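Local coordinates for protein OxyR (Porphyromonas gingivalis, PDB 3HO7) that probably binds DNA as a redox-sensitive transcriptional activator of the LysR family, and is represented by its regulatory domain, at residues 88-91 and 92-95; 142-145 and 146-149; 168-171 and 172-175; 215-219 and 220-224. One frame throughout, in Å; residues are numbered along the deposited sequence.

Contact 1 (88-91 and 92-95); sequences YVSR and CEPL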
loop_
_atom_site.group_PDB
_atom_site.type_symbol
_atom_site.label_atom_id
_atom_site.label_comp_id
_atom_site.label_asym_id
_atom_site.label_seq_id
_atom_site.Cartn_x
_atom_site.Cartn_y
_atom_site.Cartn_z
ATOM N N TYR A 88 -7.924 -8.859 -11.880
ATOM C CA TYR A 88 -8.701 -8.889 -10.659
ATOM C C TYR A 88 -10.003 -8.195 -11.027
ATOM O O TYR A 88 -10.040 -6.979 -11.191
ATOM C CB TYR A 88 -7.954 -8.150 -9.547
ATOM C CG TYR A 88 -8.314 -8.571 -8.139
ATOM C CD1 TYR A 88 -8.255 -9.903 -7.751
ATOM C CD2 TYR A 88 -8.683 -7.628 -7.189
ATOM C CE1 TYR A 88 -8.576 -10.289 -6.456
ATOM C CE2 TYR A 88 -9.004 -7.998 -5.897
ATOM C CZ TYR A 88 -8.947 -9.329 -5.534
ATOM O OH TYR A 88 -9.265 -9.688 -4.247
ATOM N N VAL A 89 -11.061 -8.982 -11.191
ATOM C CA VAL A 89 -12.298 -8.497 -11.797
ATOM C C VAL A 89 -13.448 -8.483 -10.797
ATOM O O VAL A 89 -13.768 -9.507 -10.204
ATOM C CB VAL A 89 -12.702 -9.387 -12.991
ATOM C CG1 VAL A 89 -13.907 -8.796 -13.713
ATOM C CG2 VAL A 89 -11.529 -9.563 -13.944
ATOM N N SER A 90 -14.082 -7.326 -10.624
ATOM C CA SER A 90 -15.193 -7.218 -9.686
ATOM C C SER A 90 -16.374 -8.050 -10.174
ATOM O O SER A 90 -16.522 -8.289 -11.371
ATOM C CB SER A 90 -15.628 -5.765 -9.511
ATOM O OG SER A 90 -16.816 -5.506 -10.238
ATOM N N ARG A 91 -17.215 -8.479 -9.242
ATOM C CA ARG A 91 -18.365 -9.311 -9.570
ATOM C C ARG A 91 -19.406 -8.546 -10.390
ATOM O O ARG A 91 -20.354 -9.137 -10.910
ATOM C CB ARG A 91 -18.987 -9.872 -8.287
ATOM C CG ARG A 91 -17.992 -10.624 -7.413
ATOM C CD ARG A 91 -18.565 -10.938 -6.042
ATOM N NE ARG A 91 -17.559 -11.536 -5.168
ATOM C CZ ARG A 91 -17.310 -12.838 -5.105
ATOM N NH1 ARG A 91 -17.999 -13.685 -5.859
ATOM N NH2 ARG A 91 -16.375 -13.295 -4.282
ATOM N N CYS A 92 -19.218 -7.235 -10.515
ATOM C CA CYS A 92 -20.166 -6.388 -11.237
ATOM C C CYS A 92 -19.777 -6.184 -12.698
ATOM O O CYS A 92 -20.570 -5.685 -13.494
ATOM C CB CYS A 92 -20.302 -5.031 -10.547
ATOM S SG CYS A 92 -20.659 -5.134 -8.782
ATOM N N GLU A 93 -18.553 -6.564 -13.050
ATOM C CA GLU A 93 -18.077 -6.386 -14.418
ATOM C C GLU A 93 -18.592 -7.493 -15.331
ATOM O O GLU A 93 -18.589 -8.664 -14.954
ATOM C CB GLU A 93 -16.548 -6.352 -14.457
ATOM C CG GLU A 93 -15.913 -5.596 -13.299
ATOM C CD GLU A 93 -16.439 -4.181 -13.162
ATOM O OE1 GLU A 93 -16.487 -3.455 -14.180
ATOM O OE2 GLU A 93 -16.804 -3.792 -12.031
ATOM N N PRO A 94 -19.045 -7.122 -16.538
ATOM C CA PRO A 94 -19.485 -8.119 -17.507
ATOM C C PRO A 94 -18.408 -9.179 -17.731
ATOM O O PRO A 94 -18.726 -10.345 -17.966
ATOM C CB PRO A 94 -19.696 -7.298 -18.780
ATOM C CG PRO A 94 -20.034 -5.933 -18.289
ATOM C CD PRO A 94 -19.261 -5.743 -17.014
ATOM N N LEU A 95 -17.145 -8.771 -17.653
ATOM C CA LEU A 95 -16.028 -9.690 -17.854
ATOM C C LEU A 95 -15.936 -10.761 -16.774
ATOM O O LEU A 95 -15.184 -11.723 -16.914
ATOM C CB LEU A 95 -14.703 -8.928 -17.942
ATOM C CG LEU A 95 -14.205 -8.639 -19.359
ATOM C CD1 LEU A 95 -12.946 -7.786 -19.332
ATOM C CD2 LEU A 95 -13.952 -9.945 -20.099
#
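Ser90 and Glu93 face each other across a type I turn, where the strand ending at Val89 breaks off. The hydroxyl of Ser90 lies between two partners. It donates a very short bond to the carboxylate of Glu93, OG to OE2 2.5 Å, and takes the backbone N-H of Cys92, with Ser90 OG 3.0 Å from Cys92 N, which closes an ST turn. Its chi1 of 103° is well off a staggered value, consistent with a side chain drawn between these two partners. The turn itself is closed by Glu93 N donating to Ser90 O at 3.1 Å, from above the carbonyl plane. Glu93 doubles back to reach the serine: CG, beside its own backbone N (chi1 -39°), sits 3.2 Å from Ser90 OG, and the bend at chi2 (-55°) brings OE2 to the hydroxyl. OE1 has a separate partner, a salt bridge to Arg110, which probably favours the ionised carboxylate. Val89 reaches the turn through one branch only, CG1, with Glu93 CB at 3.7 Å; Leu95 CB lies on the same methyl at 4.3 Å. Arg91 goes the other way. Its CB stays by the backbone while the chain runs out extended to a salt bridge with Glu175. The turn, buried on its Val89, Ser90 and Glu93 side, leaves the end of strand 75-89 beside strand 158-162, whose Ile158 packs on both Val89 and Glu93. Val152 of helix 145-153 lies against Ser90, and strand 177-178 flanks Val89 through Arg178.

Contact 2 (142-145 and 146-149); sequences GGSM and EAFM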
loop_
_atom_site.group_PDB
_atom_site.type_symbol
_atom_site.label_atom_id
_atom_site.label_comp_id
_atom_site.label_asym_id
_atom_site.label_seq_id
_atom_site.Cartn_x
_atom_site.Cartn_y
_atom_site.Cartn_z
ATOM N N GLY A 142 -1.523 7.934 -8.167
ATOM C CA GLY A 142 -0.693 7.649 -6.999
ATOM C C GLY A 142 -1.263 6.520 -6.158
ATOM O O GLY A 142 -0.775 6.240 -5.061
ATOM N N GLY A 143 -2.300 5.873 -6.680
ATOM C CA GLY A 143 -3.011 4.832 -5.948
ATOM C C GLY A 143 -2.135 3.651 -5.581
ATOM O O GLY A 143 -1.060 3.456 -6.153
ATOM N N SER A 144 -2.599 2.860 -4.619
ATOM C CA SER A 144 -1.863 1.684 -4.175
ATOM C C SER A 144 -2.605 0.418 -4.582
ATOM O O SER A 144 -3.825 0.437 -4.769
ATOM C CB SER A 144 -1.695 1.705 -2.654
ATOM O OG SER A 144 -2.897 1.318 -2.010
ATOM N N MET A 145 -1.865 -0.680 -4.715
ATOM C CA MET A 145 -2.458 -1.967 -5.041
ATOM C C MET A 145 -3.567 -2.288 -4.052
ATOM O O MET A 145 -4.618 -2.827 -4.424
ATOM C CB MET A 145 -1.400 -3.072 -4.993
ATOM C CG MET A 145 -1.920 -4.433 -5.427
ATOM S SD MET A 145 -2.051 -4.577 -7.219
ATOM C CE MET A 145 -0.334 -4.395 -7.695
ATOM N N GLU A 146 -3.317 -1.956 -2.788
ATOM C CA GLU A 146 -4.265 -2.206 -1.717
ATOM C C GLU A 146 -5.579 -1.519 -2.054
ATOM O O GLU A 146 -6.639 -2.145 -2.069
ATOM C CB GLU A 146 -3.723 -1.673 -0.389
ATOM C CG GLU A 146 -4.583 -2.028 0.813
ATOM C CD GLU A 146 -4.092 -1.395 2.105
ATOM O OE1 GLU A 146 -3.103 -0.635 2.067
ATOM O OE2 GLU A 146 -4.702 -1.657 3.162
ATOM N N ALA A 147 -5.496 -0.225 -2.335
ATOM C CA ALA A 147 -6.683 0.549 -2.666
ATOM C C ALA A 147 -7.422 -0.039 -3.864
ATOM O O ALA A 147 -8.638 -0.224 -3.817
ATOM C CB ALA A 147 -6.317 2.000 -2.922
ATOM N N PHE A 148 -6.692 -0.324 -4.938
ATOM C CA PHE A 148 -7.298 -0.886 -6.145
ATOM C C PHE A 148 -8.007 -2.214 -5.874
ATOM O O PHE A 148 -9.116 -2.438 -6.345
ATOM C CB PHE A 148 -6.263 -1.075 -7.256
ATOM C CG PHE A 148 -5.713 0.209 -7.804
ATOM C CD1 PHE A 148 -6.397 1.401 -7.638
ATOM C CD2 PHE A 148 -4.520 0.217 -8.509
ATOM C CE1 PHE A 148 -5.889 2.585 -8.150
ATOM C CE2 PHE A 148 -4.007 1.394 -9.022
ATOM C CZ PHE A 148 -4.694 2.579 -8.845
ATOM N N MET A 149 -7.371 -3.100 -5.114
ATOM C CA MET A 149 -7.993 -4.384 -4.817
ATOM C C MET A 149 -9.243 -4.197 -3.965
ATOM O O MET A 149 -10.251 -4.871 -4.170
ATOM C CB MET A 149 -7.005 -5.325 -4.131
ATOM C CG MET A 149 -5.804 -5.633 -4.991
ATOM S SD MET A 149 -4.646 -6.744 -4.179
ATOM C CE MET A 149 -5.658 -8.202 -3.959
#
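Ser144 and Ala147 make the polar cap of helix 145-153. The serine hydroxyl stands between its own N and carbonyl carbon (chi1 77°), which turns OG back over the first turn to accept Ala147 N at 3.0 Å along a nearly straight line (170°). Two backbone bonds then start the helix proper: Phe148 N to Ser144 O at 3.0 Å, and Met149 N to Met145 O at 2.9 Å. Thus Ser144 gives the helix start both its side-chain and its carbonyl oxygen, the classical N-cap. The capped end belongs to the lobe of the LysR regulatory domain formed by the central part of the chain, a fold related to periplasmic binding proteins, and it meets the second subunit: Glu146 OE2 bonds to Tyr24 of that chain, and Ser144 and Glu146 both pack on its Pro23. Apolar contacts fill the inner side. Met145 CG and Met149 SD touch at 3.8 Å, one turn apart, the two chains slanting across each other; Met145, with CG opposite its N (chi1 -176°), then bends at chi2 and chi3 on its way to Ile161 and Pro162. Round the Phe148 ring, Ser144 O lies above one face, offset toward the rim, with Phe148 CG 3.6 Å from that oxygen. Its far atom CZ meets Gly143 CA at 4.0 Å, while Tyr140 stacks edge-to-face with the ring and Trp112 meets it with planes about 20° apart.

Contact 3 (168-171 and 172-175); sequences QLSP and SQKE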
loop_
_atom_site.group_PDB
_atom_site.type_symbol
_atom_site.label_atom_id
_atom_site.label_comp_id
_atom_site.label_asym_id
_atom_site.label_seq_id
_atom_site.Cartn_x
_atom_site.Cartn_y
_atom_site.Cartn_z
ATOM N N GLN A 168 -1.944 -15.362 -0.930
ATOM C CA GLN A 168 -2.312 -14.538 0.214
ATOM C C GLN A 168 -3.808 -14.252 0.204
ATOM O O GLN A 168 -4.364 -13.780 1.197
ATOM C CB GLN A 168 -1.546 -13.217 0.190
ATOM C CG GLN A 168 -0.044 -13.366 0.322
ATOM C CD GLN A 168 0.685 -12.048 0.171
ATOM O OE1 GLN A 168 0.227 -11.148 -0.534
ATOM N NE2 GLN A 168 1.830 -11.926 0.833
ATOM N N LEU A 169 -4.450 -14.539 -0.925
ATOM C CA LEU A 169 -5.869 -14.239 -1.104
ATOM C C LEU A 169 -6.788 -15.220 -0.385
ATOM O O LEU A 169 -6.462 -16.397 -0.222
ATOM C CB LEU A 169 -6.227 -14.215 -2.592
ATOM C CG LEU A 169 -5.428 -13.272 -3.492
ATOM C CD1 LEU A 169 -5.763 -13.522 -4.953
ATOM C CD2 LEU A 169 -5.677 -11.814 -3.122
ATOM N N SER A 170 -7.942 -14.715 0.039
ATOM C CA SER A 170 -8.982 -15.541 0.639
ATOM C C SER A 170 -9.766 -16.258 -0.453
ATOM O O SER A 170 -9.680 -15.895 -1.627
ATOM C CB SER A 170 -9.932 -14.668 1.459
ATOM O OG SER A 170 -10.656 -13.786 0.615
ATOM N N PRO A 171 -10.540 -17.284 -0.069
ATOM C CA PRO A 171 -11.393 -17.981 -1.021
ATOM C C PRO A 171 -12.222 -17.005 -1.847
ATOM O O PRO A 171 -12.325 -17.156 -3.062
ATOM C CB PRO A 171 -12.304 -18.809 -0.118
ATOM C CG PRO A 171 -11.468 -19.099 1.073
ATOM C CD PRO A 171 -10.579 -17.901 1.268
ATOM N N SER A 172 -12.801 -16.009 -1.187
ATOM C CA SER A 172 -13.660 -15.041 -1.864
ATOM C C SER A 172 -12.878 -14.162 -2.837
ATOM O O SER A 172 -13.359 -13.846 -3.929
ATOM C CB SER A 172 -14.389 -14.168 -0.843
ATOM O OG SER A 172 -15.341 -13.338 -1.480
ATOM N N GLN A 173 -11.676 -13.760 -2.433
ATOM C CA GLN A 173 -10.819 -12.942 -3.279
ATOM C C GLN A 173 -10.364 -13.707 -4.512
ATOM O O GLN A 173 -10.312 -13.154 -5.608
ATOM C CB GLN A 173 -9.586 -12.482 -2.505
ATOM C CG GLN A 173 -9.852 -11.462 -1.419
ATOM C CD GLN A 173 -8.589 -11.117 -0.655
ATOM O OE1 GLN A 173 -7.871 -12.003 -0.190
ATOM N NE2 GLN A 173 -8.307 -9.826 -0.528
ATOM N N LYS A 174 -10.025 -14.980 -4.330
ATOM C CA LYS A 174 -9.522 -15.787 -5.434
ATOM C C LYS A 174 -10.536 -15.882 -6.571
ATOM O O LYS A 174 -10.162 -15.979 -7.738
ATOM C CB LYS A 174 -9.113 -17.180 -4.950
ATOM C CG LYS A 174 -7.773 -17.218 -4.226
ATOM C CD LYS A 174 -7.387 -18.642 -3.834
ATOM C CE LYS A 174 -6.037 -18.679 -3.131
ATOM N NZ LYS A 174 -5.676 -20.053 -2.675
ATOM N N GLU A 175 -11.817 -15.840 -6.221
ATOM C CA GLU A 175 -12.892 -15.895 -7.209
ATOM C C GLU A 175 -12.825 -14.747 -8.214
ATOM O O GLU A 175 -13.328 -14.866 -9.333
ATOM C CB GLU A 175 -14.255 -15.880 -6.513
ATOM C CG GLU A 175 -14.582 -17.160 -5.760
ATOM C CD GLU A 175 -15.838 -17.031 -4.925
ATOM O OE1 GLU A 175 -16.178 -15.895 -4.530
ATOM O OE2 GLU A 175 -16.482 -18.066 -4.658
HETATM O O HOH W 1 -6.835 -12.127 2.233
#
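The carboxamide of Gln173 is the flat group that meets Leu169 and Ser170. Leu169 CD2 lies over one face, 3.9 Å from Gln173 CD. At the edge, Ser170 N points at OE1 in the carbonyl plane, on a lone pair, with Ser170 N 2.7 Å from Gln173 OE1. A water, tilted out of the amide plane toward the face opposite Leu169 CD2, lies 2.6 Å from Gln173 OE1 and also donates to Gln168 O, tying the amide to the preceding loop. These two donors on OE1, with NE2 bonded to Glu153, fix the rotation of the amide. In return, Gln173 N donates to Ser170 OG at 3.2 Å, and the reciprocal pair is a capping box at the start of helix 171-174. Ser170 can accept because its hydroxyl turns inward, chi1 66°, over the first turn. Lys174 N follows with a bond to Ser170 O at 2.9 Å, while its aliphatic part runs beside Leu169, Lys174 CG lying 3.8 Å from Leu169 CB. Ser170 also packs against Ser170 of the second subunit. The short helix sits on the surface, with Leu169 packed on Met149 and Gln173 on Arg150, both of helix 145-153. Gln168 leans on Tyr24 and Pro27 of helix 22-36, its NE2 bonded to Pro23 O.

Contact 4 (215-219 and 220-224); sequences PSDMH and KLQTG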
loop_
_atom_site.group_PDB
_atom_site.type_symbol
_atom_site.label_atom_id
_atom_site.label_comp_id
_atom_site.label_asym_id
_atom_site.label_seq_id
_atom_site.Cartn_x
_atom_site.Cartn_y
_atom_site.Cartn_z
ATOM N N PRO A 215 8.837 -20.301 -5.691
ATOM C CA PRO A 215 8.826 -21.559 -6.431
ATOM C C PRO A 215 9.761 -21.493 -7.634
ATOM O O PRO A 215 9.786 -20.485 -8.342
ATOM C CB PRO A 215 7.373 -21.678 -6.888
ATOM C CG PRO A 215 6.601 -20.931 -5.858
ATOM C CD PRO A 215 7.479 -19.775 -5.474
ATOM N N SER A 216 10.515 -22.563 -7.862
ATOM C CA SER A 216 11.531 -22.587 -8.913
ATOM C C SER A 216 10.954 -22.363 -10.308
ATOM O O SER A 216 11.618 -21.791 -11.172
ATOM C CB SER A 216 12.321 -23.898 -8.871
ATOM O OG SER A 216 11.478 -25.009 -9.116
ATOM N N ASP A 217 9.726 -22.819 -10.530
ATOM C CA ASP A 217 9.061 -22.612 -11.814
ATOM C C ASP A 217 9.137 -21.152 -12.255
ATOM O O ASP A 217 9.234 -20.861 -13.448
ATOM C CB ASP A 217 7.597 -23.051 -11.744
ATOM C CG ASP A 217 7.425 -24.547 -11.913
ATOM O OD1 ASP A 217 8.436 -25.280 -11.857
ATOM O OD2 ASP A 217 6.272 -24.989 -12.105
ATOM N N MET A 218 9.088 -20.242 -11.285
ATOM C CA MET A 218 9.099 -18.809 -11.570
ATOM C C MET A 218 10.477 -18.312 -11.995
ATOM O O MET A 218 10.605 -17.212 -12.529
ATOM C CB MET A 218 8.616 -18.006 -10.357
ATOM C CG MET A 218 7.250 -18.418 -9.831
ATOM S SD MET A 218 6.634 -17.303 -8.555
ATOM C CE MET A 218 5.825 -16.043 -9.547
ATOM N N HIS A 219 11.508 -19.118 -11.759
ATOM C CA HIS A 219 12.867 -18.705 -12.097
ATOM C C HIS A 219 13.061 -18.577 -13.604
ATOM O O HIS A 219 13.974 -17.893 -14.062
ATOM C CB HIS A 219 13.906 -19.667 -11.511
ATOM C CG HIS A 219 13.938 -19.691 -10.014
ATOM N ND1 HIS A 219 14.455 -20.750 -9.300
ATOM C CD2 HIS A 219 13.506 -18.793 -9.098
ATOM C CE1 HIS A 219 14.349 -20.499 -8.007
ATOM N NE2 HIS A 219 13.775 -19.319 -7.857
ATOM N N LYS A 220 12.196 -19.232 -14.370
ATOM C CA LYS A 220 12.296 -19.209 -15.825
ATOM C C LYS A 220 10.950 -18.921 -16.481
ATOM O O LYS A 220 9.902 -19.310 -15.967
ATOM C CB LYS A 220 12.851 -20.537 -16.347
ATOM C CG LYS A 220 14.272 -20.837 -15.909
ATOM C CD LYS A 220 14.760 -22.151 -16.506
ATOM C CE LYS A 220 16.187 -22.465 -16.078
ATOM N NZ LYS A 220 16.653 -23.785 -16.595
ATOM N N LEU A 221 10.990 -18.238 -17.621
ATOM C CA LEU A 221 9.783 -17.942 -18.379
ATOM C C LEU A 221 9.145 -19.240 -18.859
ATOM O O LEU A 221 9.766 -20.016 -19.589
ATOM C CB LEU A 221 10.107 -17.040 -19.571
ATOM C CG LEU A 221 8.919 -16.539 -20.395
ATOM C CD1 LEU A 221 8.023 -15.649 -19.543
ATOM C CD2 LEU A 221 9.403 -15.794 -21.632
ATOM N N GLN A 222 7.906 -19.476 -18.440
ATOM C CA GLN A 222 7.201 -20.699 -18.802
ATOM C C GLN A 222 6.438 -20.523 -20.107
ATOM O O GLN A 222 5.855 -19.468 -20.358
ATOM C CB GLN A 222 6.241 -21.111 -17.685
ATOM C CG GLN A 222 6.927 -21.405 -16.362
ATOM C CD GLN A 222 7.869 -22.587 -16.451
ATOM O OE1 GLN A 222 7.721 -23.446 -17.321
ATOM N NE2 GLN A 222 8.845 -22.638 -15.551
ATOM N N THR A 223 6.449 -21.560 -20.937
ATOM C CA THR A 223 5.734 -21.527 -22.206
ATOM C C THR A 223 4.331 -20.962 -22.007
ATOM O O THR A 223 3.586 -21.412 -21.135
ATOM C CB THR A 223 5.632 -22.931 -22.831
ATOM O OG1 THR A 223 6.936 -23.523 -22.890
ATOM C CG2 THR A 223 5.050 -22.849 -24.235
ATOM N N GLY A 224 3.976 -19.969 -22.816
ATOM C CA GLY A 224 2.668 -19.332 -22.716
ATOM C C GLY A 224 2.748 -17.979 -22.037
ATOM O O GLY A 224 1.756 -17.253 -21.959
#
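Gln222 reaches back to the carbonyl of Asp217, within the short 3-10 turn of residues 216-219, in the surface loop that joins helix 200-211 to strand 225-227. The turn is held by backbone bonds, Met218 N to Pro215 O at 3.0 Å and His219 N to Ser216 O at 2.7 Å. Around it the side chains spread in different directions. Met218 leads away from the following residues, toward Gln163 and Leu164. The His219 imidazole folds back over the start of its own turn: Ser216 CA lies 3.4 Å above the plane of the His219 ring, offset toward the rim, with Pro215 O farther out over the same face. Its NE2 bonds to Arg211 O at the end of helix 200-211, which helps to hold the ring's rotation. Lys220 lies against the carbonyl of the residue before it, with Lys220 CG 3.4 Å from His219 C, and then runs out fully extended. Gln222 instead bends at chi2 (-63°), which brings its amide round to the Asp217 carbonyl, while its backbone N bonds to Gln225 OE1 on the way into the strand. The Asp217 carbonyl and the Gln222 amide both use their planes in the bond. Gln222 NE2 meets Asp217 O at 2.8 Å, nearly straight at 169°, on a lone pair in the carbonyl plane, with that oxygen only 3° out of the amide plane of Gln222.

Overall arrangement
Contacts 1, 2 and 3 form one connected group. Tyr88 of contact 1 touches both others: its CE2 is 3.8 Å from Met149 CB of contact 2, and its OH is 3.3 Å from Gln173 CB of contact 3. Arg91 NH2 adds a salt bridge to Glu175 OE1 at 2.6 Å, and Met149 CE meets Leu169 CD2 at 3.7 Å, closing the triangle. Contacts 2 and 3, with centres about 17 Å apart, both reach the second subunit. Contact 4 stands apart, its nearest atoms about 11 Å from contact 3. Cys119 and Cys128, which form a disulfide in a crystal structure of this protein, fall along the chain between contacts 1 and 2.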